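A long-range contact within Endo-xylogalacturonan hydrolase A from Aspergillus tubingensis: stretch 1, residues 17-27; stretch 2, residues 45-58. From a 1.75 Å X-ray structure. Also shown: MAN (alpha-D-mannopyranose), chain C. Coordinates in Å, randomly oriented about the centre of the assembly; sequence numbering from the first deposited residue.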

# COMPACT_ATOMS: atom_id res chain seq x y z
N ALA A 17 -21.64 -13.79 22.51
CA ALA A 17 -20.85 -13.83 23.77
C ALA A 17 -19.53 -13.07 23.61
O ALA A 17 -19.05 -12.87 22.48
CB ALA A 17 -20.58 -15.27 24.17
N VAL A 18 -18.96 -12.65 24.73
CA VAL A 18 -17.70 -11.89 24.74
C VAL A 18 -16.59 -12.71 25.41
O VAL A 18 -16.78 -13.26 26.49
CB VAL A 18 -17.86 -10.54 25.47
CG1 VAL A 18 -16.56 -9.75 25.42
CG2 VAL A 18 -18.98 -9.73 24.84
N CYS A 19 -15.44 -12.80 24.76
CA CYS A 19 -14.32 -13.61 25.26
C CYS A 19 -13.12 -12.70 25.42
O CYS A 19 -12.83 -11.89 24.52
CB CYS A 19 -13.97 -14.71 24.24
SG CYS A 19 -15.09 -16.15 24.18
N THR A 20 -12.40 -12.83 26.53
CA THR A 20 -11.12 -12.14 26.67
C THR A 20 -10.00 -13.16 26.70
O THR A 20 -9.91 -13.94 27.64
CB THR A 20 -11.08 -11.30 27.96
OG1 THR A 20 -12.18 -10.38 27.94
CG2 THR A 20 -9.75 -10.54 28.10
N PRO A 21 -9.11 -13.15 25.68
CA PRO A 21 -8.04 -14.16 25.68
C PRO A 21 -7.14 -14.02 26.88
O PRO A 21 -6.81 -12.90 27.30
CB PRO A 21 -7.23 -13.84 24.41
CG PRO A 21 -8.04 -12.85 23.64
CD PRO A 21 -9.00 -12.19 24.56
N THR A 22 -6.71 -15.16 27.42
CA THR A 22 -5.77 -15.17 28.53
C THR A 22 -4.41 -14.66 28.10
O THR A 22 -3.81 -15.20 27.18
CB THR A 22 -5.62 -16.60 29.08
OG1 THR A 22 -6.92 -17.10 29.41
CG2 THR A 22 -4.74 -16.60 30.32
N ALA A 23 -3.94 -13.60 28.75
CA ALA A 23 -2.62 -13.07 28.48
C ALA A 23 -1.61 -13.82 29.35
O ALA A 23 -1.75 -13.86 30.57
CB ALA A 23 -2.60 -11.57 28.78
N GLY A 24 -0.60 -14.42 28.72
CA GLY A 24 0.45 -15.16 29.43
C GLY A 24 1.39 -14.26 30.22
O GLY A 24 2.03 -14.71 31.19
N GLY A 25 1.47 -12.99 29.80
CA GLY A 25 2.28 -11.98 30.49
C GLY A 25 3.78 -12.10 30.29
O GLY A 25 4.57 -11.45 30.99
N ASP A 26 4.21 -12.92 29.34
CA ASP A 26 5.64 -13.07 29.10
C ASP A 26 5.98 -13.32 27.65
O ASP A 26 5.35 -14.16 27.01
CB ASP A 26 6.22 -14.19 29.96
CG ASP A 26 7.73 -14.23 29.89
OD1 ASP A 26 8.38 -13.33 30.49
OD2 ASP A 26 8.25 -15.11 29.20
N SER A 27 6.98 -12.62 27.14
CA SER A 27 7.32 -12.69 25.72
C SER A 27 7.82 -14.07 25.30
O SER A 27 7.80 -14.38 24.13
CB SER A 27 8.35 -11.62 25.33
OG SER A 27 9.57 -11.82 26.02
N GLY A 45 -20.33 -14.63 15.56
CA GLY A 45 -21.23 -13.54 15.91
C GLY A 45 -20.95 -12.82 17.21
O GLY A 45 -21.70 -11.93 17.60
N GLY A 46 -19.86 -13.18 17.88
CA GLY A 46 -19.52 -12.60 19.17
C GLY A 46 -18.36 -11.62 19.14
O GLY A 46 -17.98 -11.09 18.08
N THR A 47 -17.78 -11.40 20.31
CA THR A 47 -16.77 -10.38 20.50
C THR A 47 -15.57 -10.93 21.26
O THR A 47 -15.72 -11.71 22.21
CB THR A 47 -17.35 -9.17 21.24
OG1 THR A 47 -18.49 -8.71 20.50
CG2 THR A 47 -16.33 -8.03 21.37
N ILE A 48 -14.39 -10.54 20.80
CA ILE A 48 -13.14 -10.84 21.48
C ILE A 48 -12.51 -9.51 21.87
O ILE A 48 -12.44 -8.58 21.07
CB ILE A 48 -12.23 -11.66 20.53
CG1 ILE A 48 -12.78 -13.09 20.40
CG2 ILE A 48 -10.80 -11.65 21.00
CD1 ILE A 48 -13.89 -13.24 19.38
N VAL A 49 -12.07 -9.42 23.12
CA VAL A 49 -11.56 -8.16 23.65
C VAL A 49 -10.11 -8.30 24.12
O VAL A 49 -9.78 -9.18 24.91
CB VAL A 49 -12.43 -7.65 24.84
CG1 VAL A 49 -11.79 -6.43 25.50
CG2 VAL A 49 -13.84 -7.32 24.36
N PHE A 50 -9.23 -7.44 23.60
CA PHE A 50 -7.91 -7.29 24.18
C PHE A 50 -7.97 -6.01 25.00
O PHE A 50 -7.99 -4.91 24.42
CB PHE A 50 -6.86 -7.14 23.07
CG PHE A 50 -6.78 -8.31 22.15
CD1 PHE A 50 -5.96 -9.39 22.46
CD2 PHE A 50 -7.49 -8.34 20.96
CE1 PHE A 50 -5.86 -10.48 21.61
CE2 PHE A 50 -7.41 -9.44 20.10
CZ PHE A 50 -6.58 -10.50 20.43
N PRO A 51 -8.02 -6.12 26.34
CA PRO A 51 -8.30 -4.95 27.17
C PRO A 51 -7.27 -3.83 27.09
O PRO A 51 -6.09 -4.05 26.87
CB PRO A 51 -8.29 -5.51 28.60
CG PRO A 51 -8.61 -6.96 28.43
CD PRO A 51 -7.87 -7.33 27.17
N GLU A 52 -7.75 -2.61 27.35
CA GLU A 52 -6.86 -1.47 27.47
C GLU A 52 -5.76 -1.75 28.52
O GLU A 52 -6.03 -2.29 29.59
CB GLU A 52 -7.67 -0.21 27.82
CG GLU A 52 -6.86 1.07 27.95
CD GLU A 52 -6.64 1.49 29.40
OE1 GLU A 52 -6.91 0.68 30.32
OE2 GLU A 52 -6.20 2.64 29.63
N GLY A 53 -4.53 -1.40 28.18
CA GLY A 53 -3.38 -1.59 29.05
C GLY A 53 -2.79 -2.99 29.01
O GLY A 53 -1.80 -3.25 29.70
N SER A 54 -3.39 -3.90 28.24
CA SER A 54 -2.86 -5.27 28.13
C SER A 54 -1.72 -5.35 27.11
O SER A 54 -1.59 -4.49 26.24
CB SER A 54 -3.97 -6.28 27.82
OG SER A 54 -4.51 -6.07 26.52
N THR A 55 -0.88 -6.38 27.24
CA THR A 55 0.13 -6.70 26.22
C THR A 55 0.06 -8.20 25.94
O THR A 55 0.17 -9.02 26.87
CB THR A 55 1.57 -6.31 26.62
OG1 THR A 55 1.65 -4.88 26.83
CG2 THR A 55 2.56 -6.68 25.52
N TYR A 56 -0.14 -8.54 24.68
CA TYR A 56 -0.15 -9.94 24.24
C TYR A 56 1.06 -10.16 23.35
O TYR A 56 1.42 -9.28 22.57
CB TYR A 56 -1.43 -10.26 23.48
CG TYR A 56 -2.66 -10.31 24.36
CD1 TYR A 56 -3.26 -9.13 24.82
CD2 TYR A 56 -3.21 -11.53 24.73
CE1 TYR A 56 -4.39 -9.18 25.63
CE2 TYR A 56 -4.33 -11.59 25.55
CZ TYR A 56 -4.91 -10.42 25.99
OH TYR A 56 -6.03 -10.49 26.79
N TYR A 57 1.68 -11.33 23.47
CA TYR A 57 2.89 -11.67 22.75
C TYR A 57 2.51 -12.70 21.73
O TYR A 57 2.05 -13.78 22.08
CB TYR A 57 3.97 -12.21 23.71
CG TYR A 57 4.35 -11.15 24.69
CD1 TYR A 57 5.23 -10.13 24.31
CD2 TYR A 57 3.79 -11.11 25.96
CE1 TYR A 57 5.58 -9.12 25.20
CE2 TYR A 57 4.12 -10.10 26.86
CZ TYR A 57 5.01 -9.12 26.47
OH TYR A 57 5.34 -8.10 27.34
N LEU A 58 2.67 -12.35 20.46
CA LEU A 58 2.23 -13.23 19.39
C LEU A 58 3.49 -13.77 18.74
O LEU A 58 4.18 -13.05 18.03
CB LEU A 58 1.38 -12.44 18.39
CG LEU A 58 -0.07 -12.10 18.81
CD1 LEU A 58 -0.16 -11.30 20.08
CD2 LEU A 58 -0.74 -11.33 17.68
C1 MAN C . -12.92 -10.46 29.18
C2 MAN C . -14.32 -9.99 28.79
C3 MAN C . -14.32 -8.51 28.44
C4 MAN C . -13.62 -7.68 29.52
C5 MAN C . -12.23 -8.27 29.84
C6 MAN C . -11.52 -7.53 30.96
O2 MAN C . -15.21 -10.23 29.87
O3 MAN C . -15.67 -8.09 28.29
O4 MAN C . -13.51 -6.35 29.06
O5 MAN C . -12.37 -9.63 30.19
O6 MAN C . -12.15 -7.83 32.19
O HOH W 1 0.61 -11.68 27.48

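Parallel β-strands bond in a staggered fashion: alternate residues on one strand use both N-H and C=O, and their partners belong to residues two apart on the neighbour. The contact between residues 17-27 and 45-58 of this xylogalacturonan hydrolase is a compact example. Val18 pairs with Thr47 and Cys19 with Ile48, at CA-CA separations of 4.6 and 4.8 Å. Three nearly straight hydrogen bonds hold the register: Thr47 N donates to Ala17 O (2.9 Å), Cys19 N to Thr47 O (2.8 Å), and Val49 N to Cys19 O (2.9 Å). The carbonyls also draw in CA-H groups, as in the 3.2 Å approaches of Val18 CA to Thr47 O and Ile48 CA to Cys19 O. At the start of the ladder Gly46 lies close to the first stretch; a CB there would sit 2.5 Å from Ala17 O, so the absence of a side chain lets the strands come together.

The ladder ends where Pro21, lacking an N-H, brings its CD to 3.1 Å from Val49 O. The second stretch then passes through a type II turn from Pro51 to Ser54, in which Pro51 O accepts from both Ser54 N (3.0 Å) and Ser54 OG (2.6 Å), and enters its second strand. Here the second stretch contributes chiefly side chains, though a water accepts from Gly25 N (2.8 Å) and its O lies 2.8 Å from Thr55 O, linking the backbones.

Side chains alternate between the sheet faces. Val18 and Thr47 share one face, where Val18 CG1 also meets Val49 CG2 at 3.8 Å; Cys19 and Ile48 share the other. Buried Pro21 is an apolar hub: its CG lies 4.0 Å from Ile48 CG2 and 3.8 Å from Phe50 CE1, while its CB is 3.8 Å from Tyr56 CE2. Tyr56 combines two kinds of chemistry. Its OH donates a short hydrogen bond to Pro21 O (2.6 Å) at the ring edge, satisfying a carbonyl beside this apolar cluster, and one ring face receives Ala23 CB in a CH-π contact, 3.7 Å from Tyr56 CE2. Tyr57 repeats the CH-π contact alone, with Ser27 CB over its ring face and 3.6 Å from Tyr57 CD1.

Thr20 adds a glycan to the contact. Its OG1 is bonded to mannose C1 (1.4 Å), the linkage of O-mannosylation, while its CG2 packs 3.8 Å from Pro51 CG. The sugar touches both stretches, with its O3 3.4 Å from Val18 CG1 and its C6 3.9 Å from Pro51 CG.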